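Local coordinates for class I phosphodiesterase PDEB1 (Leishmania major, PDB 2R8Q), which is a class I phosphodiesterase whose all-helical catalytic domain holds zinc, magnesium and 3-isobutyl-1-methylxanthine, at residues A[272-275]-A[276-280]; A[150-154]-A[155-159]; A[124-127]-A[128-131]; A[237-240]-A[241-244]. One frame throughout, in Å; residues are numbered along the deposited sequence.

Interaction 1: A[272-275]-A[276-280]; sequences VTEE and FYRQG. With IBM (3-isobutyl-1-methylxanthine), chain E.
V272 and F276 sit one turn apart on helix 262-285 and together form part of the pocket that holds 3-isobutyl-1-methylxanthine in this all-helical phosphodiesterase domain. This is the tightly packed end. CG1 of V272 lies over one face of the F276 ring, 3.7 Å from its centroid, a CH-pi contact shifted toward the rim near CE2 and CZ. With V272 CG1 anti to the backbone N (chi1 173°), the methyl comes down on the ring, while the other branch, CG2, turns to the ligand and reaches its C10 at 3.8 Å. F276 meets the xanthine with its edge: CE2 is 3.7 Å from C8 of the ligand. F294 meets the same phenyl ring, and Q306 gives the ligand a hydrogen bond. E275, on the buried side, directs its carboxylate to H100 and the backbone N of Y99.

Farther round the helix, CG2 of T273 repeats the CH-pi arrangement over a face of the Y277 ring, 3.8 Å from its centroid, while its hydroxyl bonds back to A269 O. The looser side carries E274 and the exposed R278, with carboxylate and guanidinium planes 73° apart. E274 OE2 also forms a salt bridge with R296. Toward R278 it presents its anti lone pair, and R278 NE, with OE2 close to the guanidinium plane, makes a nearly straight bond of 2.8 Å.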
# COMPACT_ATOMS: atom_id res chain seq x y z
N VAL A 272 -6.94 -25.81 -1.29
CA VAL A 272 -5.79 -25.29 -0.55
C VAL A 272 -4.53 -26.02 -1.01
O VAL A 272 -3.51 -25.39 -1.30
CB VAL A 272 -5.93 -25.50 0.98
CG1 VAL A 272 -4.64 -25.09 1.69
CG2 VAL A 272 -7.10 -24.70 1.52
N THR A 273 -4.62 -27.34 -1.08
CA THR A 273 -3.48 -28.15 -1.49
C THR A 273 -2.94 -27.76 -2.85
O THR A 273 -1.73 -27.61 -3.03
CB THR A 273 -3.86 -29.65 -1.49
OG1 THR A 273 -4.20 -30.05 -0.16
CG2 THR A 273 -2.68 -30.50 -1.98
N GLU A 274 -3.83 -27.60 -3.83
CA GLU A 274 -3.38 -27.23 -5.17
C GLU A 274 -2.74 -25.85 -5.19
O GLU A 274 -1.77 -25.63 -5.92
CB GLU A 274 -4.55 -27.27 -6.16
CG GLU A 274 -4.18 -26.87 -7.59
CD GLU A 274 -2.99 -27.65 -8.16
OE1 GLU A 274 -2.80 -28.83 -7.78
OE2 GLU A 274 -2.26 -27.09 -9.00
N GLU A 275 -3.25 -24.91 -4.39
CA GLU A 275 -2.64 -23.59 -4.38
C GLU A 275 -1.24 -23.68 -3.78
O GLU A 275 -0.30 -23.06 -4.29
CB GLU A 275 -3.48 -22.59 -3.57
CG GLU A 275 -2.87 -21.19 -3.57
CD GLU A 275 -3.83 -20.12 -3.09
OE1 GLU A 275 -4.94 -20.00 -3.66
OE2 GLU A 275 -3.47 -19.37 -2.16
N PHE A 276 -1.10 -24.45 -2.71
CA PHE A 276 0.20 -24.63 -2.07
C PHE A 276 1.18 -25.26 -3.05
O PHE A 276 2.33 -24.82 -3.16
CB PHE A 276 0.07 -25.54 -0.83
CG PHE A 276 -0.50 -24.85 0.39
CD1 PHE A 276 -0.84 -23.50 0.37
CD2 PHE A 276 -0.67 -25.57 1.57
CE1 PHE A 276 -1.34 -22.88 1.51
CE2 PHE A 276 -1.18 -24.96 2.71
CZ PHE A 276 -1.51 -23.61 2.68
N TYR A 277 0.75 -26.29 -3.76
CA TYR A 277 1.61 -26.96 -4.73
C TYR A 277 2.08 -25.98 -5.81
O TYR A 277 3.22 -26.06 -6.28
CB TYR A 277 0.89 -28.14 -5.39
CG TYR A 277 0.76 -29.37 -4.52
CD1 TYR A 277 -0.00 -30.45 -4.95
CD2 TYR A 277 1.40 -29.45 -3.29
CE1 TYR A 277 -0.12 -31.60 -4.17
CE2 TYR A 277 1.28 -30.60 -2.50
CZ TYR A 277 0.52 -31.66 -2.95
OH TYR A 277 0.40 -32.79 -2.17
N ARG A 278 1.21 -25.06 -6.21
CA ARG A 278 1.61 -24.10 -7.23
C ARG A 278 2.64 -23.13 -6.67
O ARG A 278 3.51 -22.67 -7.41
CB ARG A 278 0.39 -23.36 -7.78
CG ARG A 278 -0.54 -24.28 -8.56
CD ARG A 278 -1.65 -23.54 -9.28
NE ARG A 278 -2.59 -24.48 -9.88
CZ ARG A 278 -3.64 -24.13 -10.61
NH1 ARG A 278 -3.89 -22.85 -10.86
NH2 ARG A 278 -4.44 -25.07 -11.11
N GLN A 279 2.56 -22.82 -5.38
CA GLN A 279 3.56 -21.93 -4.79
C GLN A 279 4.87 -22.70 -4.80
O GLN A 279 5.93 -22.13 -5.08
CB GLN A 279 3.21 -21.55 -3.35
CG GLN A 279 4.33 -20.74 -2.69
CD GLN A 279 4.01 -20.25 -1.30
OE1 GLN A 279 2.87 -19.92 -0.99
NE2 GLN A 279 5.03 -20.18 -0.44
N GLY A 280 4.80 -23.98 -4.47
CA GLY A 280 5.99 -24.81 -4.45
C GLY A 280 6.64 -24.87 -5.82
O GLY A 280 7.87 -24.79 -5.93
N9 IBM E . -2.89 -24.03 6.22
C8 IBM E . -2.24 -25.24 6.21
N7 IBM E . -3.03 -26.25 5.94
C5 IBM E . -4.27 -25.67 5.76
C4 IBM E . -4.20 -24.30 5.93
N3 IBM E . -5.21 -23.41 5.83
C2 IBM E . -6.43 -23.96 5.53
N1 IBM E . -6.59 -25.33 5.34
C6 IBM E . -5.52 -26.19 5.46
O6 IBM E . -5.66 -27.39 5.29
O2 IBM E . -7.41 -23.22 5.43
C10 IBM E . -7.91 -25.87 5.03
C11 IBM E . -5.02 -21.98 6.02
C12 IBM E . -4.12 -21.44 4.90
C13 IBM E . -4.96 -20.98 3.71
C14 IBM E . -3.24 -20.32 5.41

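Interaction 2: A[150-154]-A[155-159]; sequences SFYLK and TDSPL
One face of the F151 ring is covered by CG2 of T155, which stands over the ring centre in a CH-pi contact, 4.0 Å from the centroid. The Y152 ring is met differently: OG of S157 lies at its edge, in plane, 3.2 Å from CD2, and CD1 of L159 packs against CE2 at 3.7 Å, the leucine running alongside the tyrosine and pointing the same way. Around these rings, F151 packs on Q279, M282 and E283 of helix 262-285, and Y152 on V171 and L172 of helix 171-184.

Here helix 149-154 ends in a Schellman motif, with D156 as the C-prime residue at positive phi (55°). S157 N reaches back to Y152 O at 3.1 Å, in the carbonyl plane, and D156 N makes a weak, long bond to L153 O. Two hydroxyls strengthen the turn. T155 OG1, set between its own backbone N and carbonyl carbon (chi1 61°), donates to F151 O at 2.8 Å, and T155 N reaches the same oxygen from the opposite face of the carbonyl plane. S157 OG grips Y152 O at 2.7 Å, coming in from the side of the carbonyl with a C=O...OG angle of 103°. S157 OG in turn accepts from G160 N, making S157 the N-cap of helix 158-166. At the turn, D156 and P158 pack on A201 and Y204 of the second subunit.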
# COMPACT_ATOMS: atom_id res chain seq x y z
N SER A 150 5.66 -15.57 3.34
CA SER A 150 7.01 -16.11 3.32
C SER A 150 7.62 -16.08 1.92
O SER A 150 8.81 -15.79 1.75
CB SER A 150 7.02 -17.54 3.86
OG SER A 150 8.34 -18.08 3.83
N PHE A 151 6.80 -16.38 0.92
CA PHE A 151 7.26 -16.40 -0.46
C PHE A 151 7.89 -15.07 -0.87
O PHE A 151 8.96 -15.04 -1.47
CB PHE A 151 6.08 -16.73 -1.39
CG PHE A 151 6.45 -16.78 -2.85
CD1 PHE A 151 6.45 -15.62 -3.62
CD2 PHE A 151 6.77 -17.99 -3.46
CE1 PHE A 151 6.76 -15.67 -4.98
CE2 PHE A 151 7.08 -18.05 -4.81
CZ PHE A 151 7.08 -16.88 -5.58
N TYR A 152 7.23 -13.97 -0.52
CA TYR A 152 7.74 -12.65 -0.87
C TYR A 152 9.11 -12.38 -0.25
O TYR A 152 9.96 -11.72 -0.86
CB TYR A 152 6.75 -11.57 -0.45
CG TYR A 152 5.46 -11.63 -1.22
CD1 TYR A 152 4.34 -12.29 -0.70
CD2 TYR A 152 5.36 -11.07 -2.49
CE1 TYR A 152 3.16 -12.39 -1.43
CE2 TYR A 152 4.19 -11.17 -3.23
CZ TYR A 152 3.09 -11.82 -2.70
OH TYR A 152 1.94 -11.92 -3.44
N LEU A 153 9.33 -12.89 0.95
CA LEU A 153 10.60 -12.69 1.63
C LEU A 153 11.68 -13.60 1.05
O LEU A 153 12.79 -13.16 0.77
CB LEU A 153 10.44 -12.95 3.13
CG LEU A 153 9.42 -12.07 3.85
CD1 LEU A 153 9.34 -12.48 5.32
CD2 LEU A 153 9.83 -10.61 3.73
N LYS A 154 11.34 -14.88 0.86
CA LYS A 154 12.29 -15.86 0.33
C LYS A 154 12.81 -15.56 -1.07
O LYS A 154 13.95 -15.87 -1.39
CB LYS A 154 11.65 -17.25 0.31
CG LYS A 154 11.30 -17.83 1.66
CD LYS A 154 10.68 -19.22 1.49
CE LYS A 154 10.37 -19.87 2.82
NZ LYS A 154 9.68 -21.17 2.64
N THR A 155 11.97 -14.95 -1.90
CA THR A 155 12.33 -14.66 -3.28
C THR A 155 12.81 -13.23 -3.55
O THR A 155 12.97 -12.84 -4.71
CB THR A 155 11.15 -14.94 -4.22
OG1 THR A 155 10.04 -14.11 -3.86
CG2 THR A 155 10.73 -16.40 -4.12
N ASP A 156 13.05 -12.46 -2.50
CA ASP A 156 13.51 -11.09 -2.66
C ASP A 156 12.57 -10.28 -3.55
O ASP A 156 13.01 -9.42 -4.31
CB ASP A 156 14.92 -11.06 -3.24
CG ASP A 156 15.98 -11.52 -2.26
OD1 ASP A 156 15.90 -12.68 -1.79
OD2 ASP A 156 16.89 -10.72 -1.95
N SER A 157 11.27 -10.57 -3.46
CA SER A 157 10.28 -9.85 -4.25
C SER A 157 10.24 -8.41 -3.75
O SER A 157 10.50 -8.14 -2.58
CB SER A 157 8.90 -10.49 -4.08
OG SER A 157 8.49 -10.45 -2.72
N PRO A 158 9.91 -7.45 -4.64
CA PRO A 158 9.85 -6.05 -4.22
C PRO A 158 8.95 -5.82 -3.01
O PRO A 158 9.30 -5.06 -2.10
CB PRO A 158 9.33 -5.34 -5.47
CG PRO A 158 9.92 -6.18 -6.58
CD PRO A 158 9.67 -7.58 -6.09
N LEU A 159 7.80 -6.48 -3.00
CA LEU A 159 6.87 -6.35 -1.88
C LEU A 159 7.53 -6.84 -0.60
O LEU A 159 7.28 -6.31 0.48
CB LEU A 159 5.60 -7.15 -2.14
CG LEU A 159 4.62 -6.59 -3.17
CD1 LEU A 159 3.48 -7.57 -3.38
CD2 LEU A 159 4.09 -5.24 -2.70

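Interaction 3: A[124-127]-A[128-131]; sequences LLTE and LECY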
# COMPACT_ATOMS: atom_id res chain seq x y z
N LEU A 124 -22.28 -10.59 21.47
CA LEU A 124 -21.07 -10.00 22.04
C LEU A 124 -20.67 -8.71 21.32
O LEU A 124 -19.72 -8.05 21.73
CB LEU A 124 -19.92 -11.00 21.93
CG LEU A 124 -20.16 -12.40 22.49
CD1 LEU A 124 -19.03 -13.33 22.05
CD2 LEU A 124 -20.25 -12.35 24.01
N LEU A 125 -21.41 -8.36 20.27
CA LEU A 125 -21.10 -7.18 19.47
C LEU A 125 -22.28 -6.25 19.23
O LEU A 125 -23.43 -6.61 19.47
CB LEU A 125 -20.58 -7.61 18.10
CG LEU A 125 -19.41 -8.60 18.05
CD1 LEU A 125 -19.20 -9.06 16.61
CD2 LEU A 125 -18.16 -7.93 18.61
N THR A 126 -21.99 -5.04 18.75
CA THR A 126 -23.04 -4.09 18.42
C THR A 126 -23.46 -4.44 16.99
O THR A 126 -22.76 -5.18 16.30
CB THR A 126 -22.55 -2.63 18.43
OG1 THR A 126 -21.53 -2.44 17.44
CG2 THR A 126 -22.00 -2.27 19.80
N GLU A 127 -24.61 -3.92 16.55
CA GLU A 127 -25.07 -4.21 15.20
C GLU A 127 -24.09 -3.63 14.17
O GLU A 127 -23.86 -4.23 13.13
CB GLU A 127 -26.47 -3.63 14.97
CG GLU A 127 -27.53 -4.27 15.85
CD GLU A 127 -28.94 -3.82 15.50
OE1 GLU A 127 -29.16 -2.60 15.39
OE2 GLU A 127 -29.82 -4.69 15.35
N LEU A 128 -23.51 -2.48 14.48
CA LEU A 128 -22.55 -1.86 13.58
C LEU A 128 -21.34 -2.77 13.40
O LEU A 128 -20.83 -2.94 12.29
CB LEU A 128 -22.10 -0.50 14.11
CG LEU A 128 -21.00 0.20 13.29
CD1 LEU A 128 -21.47 0.40 11.86
CD2 LEU A 128 -20.64 1.53 13.93
N GLU A 129 -20.88 -3.36 14.50
CA GLU A 129 -19.72 -4.25 14.44
C GLU A 129 -20.03 -5.52 13.65
O GLU A 129 -19.17 -6.05 12.95
CB GLU A 129 -19.24 -4.56 15.86
CG GLU A 129 -18.72 -3.30 16.54
CD GLU A 129 -18.47 -3.44 18.03
OE1 GLU A 129 -19.13 -4.28 18.69
OE2 GLU A 129 -17.62 -2.68 18.54
N CYS A 130 -21.26 -6.00 13.75
CA CYS A 130 -21.65 -7.19 12.99
C CYS A 130 -21.61 -6.86 11.50
O CYS A 130 -21.12 -7.65 10.69
CB CYS A 130 -23.06 -7.64 13.38
SG CYS A 130 -23.16 -8.40 15.01
N TYR A 131 -22.12 -5.68 11.16
CA TYR A 131 -22.15 -5.22 9.77
C TYR A 131 -20.74 -5.09 9.23
O TYR A 131 -20.42 -5.61 8.16
CB TYR A 131 -22.88 -3.87 9.70
CG TYR A 131 -22.93 -3.24 8.33
CD1 TYR A 131 -23.39 -3.95 7.22
CD2 TYR A 131 -22.52 -1.92 8.14
CE1 TYR A 131 -23.45 -3.37 5.96
CE2 TYR A 131 -22.57 -1.33 6.88
CZ TYR A 131 -23.03 -2.06 5.80
OH TYR A 131 -23.06 -1.48 4.55
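A capping box starts helix 127-139, with T126 at the N-cap and E129 three residues on. T126 and E129 trade bonds: E129 N donates to T126 OG1 at 3.1 Å, and T126 N donates to E129 OE1 at 3.0 Å. The second bond is nearly straight at the hydrogen (171°), but it meets OE1 on the anti side and 31° out of the carboxylate plane. The threonine hydroxyl is placed for its role by chi1 of 63°, which puts OG1 between the backbone N and the carbonyl carbon, pointing into the first turn. The glutamate swings back across the threonine, so that CG of E129 passes 3.1 Å from T126 OG1, and CG2 of T126 packs 3.7 Å from E129 OE1.

Behind the box, L125 crosses the E129 chain, its CB 3.7 Å from OE1, and the same CB lies 4.1 Å from SG of C130. L125 also packs on V245 and M246 of helix 239-254, while C130 faces L116 and Y117 of helix 102-118. The backbone then takes up the helical pattern, C130 N bonding to T126 O and Y131 N to E127 O.

The buried carboxylate of E129 is well supplied with partners: OE1 also takes a salt bridge from R242, and OE2 a hydrogen bond from Y202 OH, which together should favour its charged form. E127, at the exposed side, pairs instead with K75. Each side chain taking the other residue's backbone N-H is what defines a capping box at a helix start.

Interaction 4: A[237-240]-A[241-244]; sequences DNDT and HRRL
The side-chain amide of N238 lies flat on the H241 ring: the two planes are only 2° apart. ND2 sits 3.6 Å above the imidazole plane, displaced toward the rim beside CD2 and NE2, and CB of N238 adds a CH-pi contact to the same ring at 4.0 Å from the centroid. ND1 also hydrogen-bonds with E235 N, a second hold on the rotation of the ring.

D239 and R242 are set very differently. They run alongside each other and point the same way, but carboxylate and guanidinium planes stand 87° apart. In this salt bridge R242 brings both terminal nitrogens to one oxygen, NH2 at 2.9 Å and NH1 at 3.1 Å from D239 OD1. NH1 meets the anti lone pair of OD1, whereas NH2 comes from above the carboxylate plane. A bend at chi3 (-49°) folds the arginine back to the helix start, where NH1 also meets K236 O and NE pairs with E129.

All this surrounds the N-terminus of helix 239-254, where N238 is the N-cap. Its OD1 accepts from H241 N at 3.2 Å, from above the carbonyl plane, and from T240 OG1 at 2.6 Å on the same face; T240 N adds a weak bond. R243, one residue on, pairs with D209 of helix 197-212 and makes a cation-pi contact with Y202. One water donates to D239 O at 3.1 Å and receives a weak bond from R243 NE.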
# COMPACT_ATOMS: atom_id res chain seq x y z
N ASP A 237 -19.39 -3.79 27.34
CA ASP A 237 -19.29 -2.35 27.20
C ASP A 237 -17.88 -1.89 26.87
O ASP A 237 -17.65 -0.71 26.59
CB ASP A 237 -19.79 -1.65 28.47
CG ASP A 237 -18.94 -1.95 29.69
OD1 ASP A 237 -19.27 -1.44 30.79
OD2 ASP A 237 -17.94 -2.69 29.57
N ASN A 238 -16.93 -2.82 26.87
CA ASN A 238 -15.53 -2.49 26.57
C ASN A 238 -15.25 -2.63 25.07
O ASN A 238 -15.23 -3.74 24.54
CB ASN A 238 -14.60 -3.41 27.37
CG ASN A 238 -13.14 -3.03 27.24
OD1 ASN A 238 -12.67 -2.71 26.15
ND2 ASN A 238 -12.41 -3.10 28.35
N ASP A 239 -15.03 -1.50 24.39
CA ASP A 239 -14.76 -1.51 22.95
C ASP A 239 -13.60 -2.40 22.53
O ASP A 239 -13.63 -3.01 21.46
CB ASP A 239 -14.49 -0.10 22.43
CG ASP A 239 -15.66 0.85 22.63
OD1 ASP A 239 -16.78 0.38 22.93
OD2 ASP A 239 -15.45 2.07 22.47
N THR A 240 -12.55 -2.47 23.35
CA THR A 240 -11.40 -3.29 22.99
C THR A 240 -11.73 -4.77 23.09
O THR A 240 -11.19 -5.59 22.35
CB THR A 240 -10.17 -3.00 23.87
OG1 THR A 240 -10.41 -3.46 25.21
CG2 THR A 240 -9.88 -1.50 23.87
N HIS A 241 -12.60 -5.13 24.03
CA HIS A 241 -12.99 -6.52 24.18
C HIS A 241 -13.77 -6.95 22.94
O HIS A 241 -13.52 -8.02 22.38
CB HIS A 241 -13.87 -6.70 25.42
CG HIS A 241 -13.11 -6.76 26.70
ND1 HIS A 241 -13.67 -7.18 27.89
CD2 HIS A 241 -11.81 -6.46 26.98
CE1 HIS A 241 -12.76 -7.14 28.84
NE2 HIS A 241 -11.62 -6.71 28.32
N ARG A 242 -14.71 -6.11 22.52
CA ARG A 242 -15.50 -6.43 21.35
C ARG A 242 -14.63 -6.45 20.09
O ARG A 242 -14.88 -7.23 19.17
CB ARG A 242 -16.66 -5.44 21.20
CG ARG A 242 -17.58 -5.40 22.42
CD ARG A 242 -18.94 -4.80 22.07
NE ARG A 242 -18.79 -3.55 21.34
CZ ARG A 242 -18.43 -2.39 21.89
NH1 ARG A 242 -18.20 -2.31 23.19
NH2 ARG A 242 -18.28 -1.32 21.12
N ARG A 243 -13.60 -5.61 20.06
CA ARG A 243 -12.71 -5.59 18.90
C ARG A 243 -11.96 -6.92 18.81
O ARG A 243 -11.83 -7.49 17.72
CB ARG A 243 -11.70 -4.44 18.99
CG ARG A 243 -10.82 -4.32 17.74
CD ARG A 243 -11.66 -4.18 16.48
NE ARG A 243 -12.74 -3.21 16.66
CZ ARG A 243 -12.60 -1.90 16.53
NH1 ARG A 243 -11.43 -1.38 16.19
NH2 ARG A 243 -13.64 -1.10 16.75
N LEU A 244 -11.47 -7.41 19.94
CA LEU A 244 -10.75 -8.67 19.96
C LEU A 244 -11.71 -9.81 19.57
O LEU A 244 -11.29 -10.78 18.94
CB LEU A 244 -10.16 -8.92 21.35
CG LEU A 244 -9.35 -10.22 21.53
CD1 LEU A 244 -8.33 -10.38 20.42
CD2 LEU A 244 -8.67 -10.18 22.89
O HOH W 1 -14.90 -3.14 18.69

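In the fold
The four contacts form two pairs in one catalytic domain. Interactions 1 and 2 have centres 17 Å apart. V272 and F276 of interaction 1 line the 3-isobutyl-1-methylxanthine pocket, and the E275 side chain is about 9 Å from both zinc and magnesium. Interaction 2 is the next layer, its F151 side chain about 12 Å from the ligand, and touches interaction 1 where Q279 NE2 packs 3.7 Å from F151 CB. Interactions 3 and 4, centres 11 Å apart, join two helix starts through the salt bridge from R242 NE to E129 OE1 at 2.8 Å. This pair lies far from the pocket-lining contact, the centres of interactions 1 and 3 being 35 Å and those of 1 and 4 37 Å apart.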